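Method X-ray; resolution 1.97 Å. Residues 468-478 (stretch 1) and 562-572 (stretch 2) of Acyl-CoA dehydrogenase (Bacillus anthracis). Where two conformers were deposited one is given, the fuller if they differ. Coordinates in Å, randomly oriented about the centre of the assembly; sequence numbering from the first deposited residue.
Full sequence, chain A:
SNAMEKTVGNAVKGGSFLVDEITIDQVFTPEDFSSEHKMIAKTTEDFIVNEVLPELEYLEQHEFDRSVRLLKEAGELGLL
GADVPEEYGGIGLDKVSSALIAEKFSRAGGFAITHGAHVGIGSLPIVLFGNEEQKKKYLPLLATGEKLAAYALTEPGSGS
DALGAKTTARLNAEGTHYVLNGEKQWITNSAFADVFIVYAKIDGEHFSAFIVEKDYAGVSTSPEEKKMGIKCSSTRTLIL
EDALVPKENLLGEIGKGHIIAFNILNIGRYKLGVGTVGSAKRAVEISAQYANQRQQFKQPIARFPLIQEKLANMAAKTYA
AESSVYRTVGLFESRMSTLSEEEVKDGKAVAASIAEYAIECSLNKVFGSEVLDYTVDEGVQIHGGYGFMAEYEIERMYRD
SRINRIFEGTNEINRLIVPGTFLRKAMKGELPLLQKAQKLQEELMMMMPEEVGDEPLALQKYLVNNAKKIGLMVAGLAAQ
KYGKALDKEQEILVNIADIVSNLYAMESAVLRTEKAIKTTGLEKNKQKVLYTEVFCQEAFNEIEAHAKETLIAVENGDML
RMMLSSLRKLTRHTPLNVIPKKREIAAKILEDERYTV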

# COMPACT_ATOMS: atom_id res chain seq x y z
N LYS A 468 25.14 -11.57 -4.15
CA LYS A 468 25.55 -12.53 -3.12
C LYS A 468 26.73 -12.01 -2.30
O LYS A 468 26.71 -12.06 -1.07
N LYS A 469 27.74 -11.51 -3.01
CA LYS A 469 28.92 -10.89 -2.41
C LYS A 469 28.56 -9.68 -1.53
O LYS A 469 29.10 -9.54 -0.43
N ILE A 470 27.65 -8.82 -2.02
CA ILE A 470 27.22 -7.64 -1.28
C ILE A 470 26.51 -8.06 0.02
O ILE A 470 26.80 -7.51 1.08
N GLY A 471 25.60 -9.03 -0.06
CA GLY A 471 24.90 -9.54 1.12
C GLY A 471 25.88 -10.09 2.16
O GLY A 471 25.81 -9.77 3.35
N LEU A 472 26.80 -10.93 1.69
CA LEU A 472 27.83 -11.50 2.55
C LEU A 472 28.69 -10.42 3.19
O LEU A 472 28.93 -10.46 4.40
N MSE A 473 29.12 -9.45 2.39
CA MSE A 473 29.99 -8.36 2.87
C MSE A 473 29.33 -7.58 3.99
O MSE A 473 29.92 -7.34 5.04
N VAL A 474 28.08 -7.20 3.74
CA VAL A 474 27.33 -6.35 4.64
C VAL A 474 26.97 -7.13 5.91
O VAL A 474 27.13 -6.63 7.01
N ALA A 475 26.49 -8.35 5.73
CA ALA A 475 26.15 -9.19 6.88
C ALA A 475 27.41 -9.49 7.71
O ALA A 475 27.38 -9.42 8.94
N GLY A 476 28.52 -9.77 7.05
CA GLY A 476 29.77 -10.04 7.76
C GLY A 476 30.21 -8.82 8.56
O GLY A 476 30.56 -8.94 9.74
N LEU A 477 30.14 -7.65 7.94
CA LEU A 477 30.59 -6.43 8.57
C LEU A 477 29.77 -6.05 9.78
O LEU A 477 30.32 -5.58 10.78
N ALA A 478 28.45 -6.25 9.68
CA ALA A 478 27.51 -5.96 10.76
C ALA A 478 27.71 -6.91 11.95
O ALA A 478 27.66 -6.48 13.11
N MSE A 562 36.41 3.22 2.16
CA MSE A 562 36.91 1.93 1.65
C MSE A 562 35.76 0.97 1.29
O MSE A 562 35.65 0.52 0.15
N MSE A 563 34.92 0.67 2.28
CA MSE A 563 33.75 -0.19 2.07
C MSE A 563 32.82 0.29 0.95
O MSE A 563 32.38 -0.52 0.15
N LEU A 564 32.55 1.60 0.89
CA LEU A 564 31.72 2.18 -0.18
C LEU A 564 32.32 2.06 -1.59
O LEU A 564 31.57 1.89 -2.55
N SER A 565 33.65 2.17 -1.72
CA SER A 565 34.33 1.91 -3.00
C SER A 565 34.28 0.42 -3.37
O SER A 565 34.16 0.08 -4.55
N SER A 566 34.39 -0.45 -2.37
CA SER A 566 34.20 -1.90 -2.60
C SER A 566 32.78 -2.18 -3.13
O SER A 566 32.60 -3.01 -4.03
N LEU A 567 31.79 -1.47 -2.58
CA LEU A 567 30.39 -1.61 -3.00
C LEU A 567 30.19 -1.09 -4.42
O LEU A 567 29.52 -1.73 -5.23
N ARG A 568 30.79 0.07 -4.71
CA ARG A 568 30.78 0.66 -6.06
C ARG A 568 31.38 -0.30 -7.10
O ARG A 568 30.84 -0.46 -8.19
N LYS A 569 32.49 -0.94 -6.73
CA LYS A 569 33.12 -1.98 -7.56
C LYS A 569 32.18 -3.18 -7.79
O LYS A 569 32.17 -3.76 -8.87
N LEU A 570 31.41 -3.54 -6.76
CA LEU A 570 30.51 -4.68 -6.87
C LEU A 570 29.25 -4.31 -7.63
O LEU A 570 28.54 -5.17 -8.13
N THR A 571 29.01 -3.03 -7.77
CA THR A 571 27.72 -2.57 -8.22
C THR A 571 27.72 -1.94 -9.62
O THR A 571 26.67 -1.76 -10.24
N ARG A 572 28.92 -1.64 -10.12
CA ARG A 572 29.12 -1.05 -11.44
C ARG A 572 28.66 -1.97 -12.58
O ARG A 572 29.04 -3.15 -12.63

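Two antiparallel helices that meet without a single hydrogen bond between them must rely on the fit of their side chains, and this pair from an acyl-CoA dehydrogenase is a compact example. The axes run at 164° and approach to 10.3 Å, a gap wide enough for full-sized aliphatic side chains. Along the first helix, Lys 469, Ile 470, Met 473 and Leu 477 direct their CA-to-CB bonds toward the partner, the three- and four-residue spacing that keeps one face of a helix in register; Met 563, Ser 566 and Leu 570 answer from the second.

Apolar contacts dominate. Ile 470 (chi1 m, chi2 t) serves two leucines: its CG1 lies 3.8 Å from CD1 of Leu 567 and 3.7 Å from CD1 of Leu 570. Leu 567 starts sideways, but its t, p rotamer brings the end of the side chain nearer. Leu 570 (m, t), the residue most covered by the opposing stretch, also meets Met 473, a selenomethionine with chi1 and chi2 both t; the modelled methyl is too close there for its exact distance to carry weight. Further along, CD1 of Leu 477 (m, t) rests 3.8 Å from SE of Met 563, another selenomethionine, whose chi1 and chi2, both m, place the selenium against the leucine; chi3 is t.

Polar residues contribute mainly through their carbon atoms. Lys 469, in an extended m, t, t, t rotamer, lays its CD 3.8 Å from CD2 of Leu 570 while its end leads away from the contact. CB of Ser 566 (chi1 m) sits 4.3 Å from SE of Met 473. OG1 of Thr 571 comes within 4.4 Å of CD1 of Ile 470, yet finds its hydrogen bond elsewhere in the structure.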

# COMPACT_ATOMS: atom_id res chain seq x y z
CB LYS A 468 25.90 -13.89 -3.74
CG LYS A 468 24.69 -14.65 -4.28
CD LYS A 468 25.03 -16.03 -4.78
CE LYS A 468 23.87 -16.56 -5.61
NZ LYS A 468 24.01 -17.99 -5.89
CB LYS A 469 29.91 -10.45 -3.50
CG LYS A 469 30.42 -11.63 -4.34
CD LYS A 469 31.29 -11.18 -5.51
CE LYS A 469 31.73 -12.40 -6.31
NZ LYS A 469 32.37 -11.99 -7.58
CB ILE A 470 26.32 -6.70 -2.14
CG1 ILE A 470 27.12 -6.06 -3.28
CG2 ILE A 470 25.70 -5.58 -1.30
CD1 ILE A 470 26.25 -5.57 -4.45
CB LEU A 472 28.69 -12.49 1.76
CG LEU A 472 28.05 -13.86 1.56
CD1 LEU A 472 28.47 -14.50 0.25
CD2 LEU A 472 28.41 -14.75 2.74
CB MSE A 473 30.35 -7.39 1.73
CG MSE A 473 31.43 -6.39 2.10
SE MSE A 473 31.50 -4.75 1.02
CE MSE A 473 30.83 -5.44 -0.65
CB VAL A 474 26.08 -5.84 3.90
CG1 VAL A 474 24.98 -5.42 4.86
CG2 VAL A 474 26.47 -4.72 2.92
CB ALA A 475 25.48 -10.47 6.41
CB LEU A 477 30.60 -5.28 7.57
CG LEU A 477 31.76 -5.37 6.58
CD1 LEU A 477 31.63 -4.32 5.49
CD2 LEU A 477 33.10 -5.21 7.31
CB ALA A 478 26.10 -6.07 10.25
CB MSE A 562 37.79 1.25 2.70
CG MSE A 562 39.03 0.59 2.15
SE MSE A 562 40.62 1.72 2.36
CE MSE A 562 40.48 2.04 4.26
CB MSE A 563 33.00 -0.39 3.39
CG MSE A 563 33.83 -1.13 4.45
SE MSE A 563 34.65 -2.78 3.79
CE MSE A 563 35.76 -3.26 5.33
CB LEU A 564 31.31 3.63 0.12
CG LEU A 564 30.36 3.96 1.30
CD1 LEU A 564 30.16 5.47 1.45
CD2 LEU A 564 28.98 3.27 1.21
CB SER A 565 35.81 2.33 -2.96
OG SER A 565 35.92 3.71 -2.64
CB SER A 566 34.48 -2.72 -1.34
OG SER A 566 35.85 -2.62 -0.94
CB LEU A 567 29.44 -0.92 -2.01
CG LEU A 567 27.93 -0.90 -2.34
CD1 LEU A 567 27.36 -2.32 -2.60
CD2 LEU A 567 27.14 -0.19 -1.24
CB ARG A 568 31.50 2.01 -6.07
CG ARG A 568 31.09 2.94 -7.22
CD ARG A 568 32.15 2.98 -8.35
NE ARG A 568 33.49 3.32 -7.86
CZ ARG A 568 34.01 4.55 -7.83
NH1 ARG A 568 33.31 5.59 -8.27
NH2 ARG A 568 35.24 4.73 -7.37
CB LYS A 569 34.44 -2.46 -6.93
CG LYS A 569 35.62 -1.50 -7.15
CD LYS A 569 36.89 -1.99 -6.46
CE LYS A 569 37.92 -0.86 -6.35
NZ LYS A 569 39.09 -1.25 -5.50
CB LEU A 570 30.16 -5.21 -5.48
CG LEU A 570 31.22 -6.09 -4.84
CD1 LEU A 570 30.77 -6.45 -3.46
CD2 LEU A 570 31.50 -7.36 -5.66
CB THR A 571 27.13 -1.68 -7.13
OG1 THR A 571 25.75 -2.00 -6.97
CG2 THR A 571 27.37 -0.22 -7.39
CB ARG A 572 30.61 -0.72 -11.64
CG ARG A 572 31.11 0.44 -10.79
CD ARG A 572 32.26 1.20 -11.47
NE ARG A 572 33.17 0.31 -12.19
CZ ARG A 572 33.18 0.15 -13.51
NH1 ARG A 572 32.34 0.82 -14.29
NH2 ARG A 572 34.05 -0.69 -14.07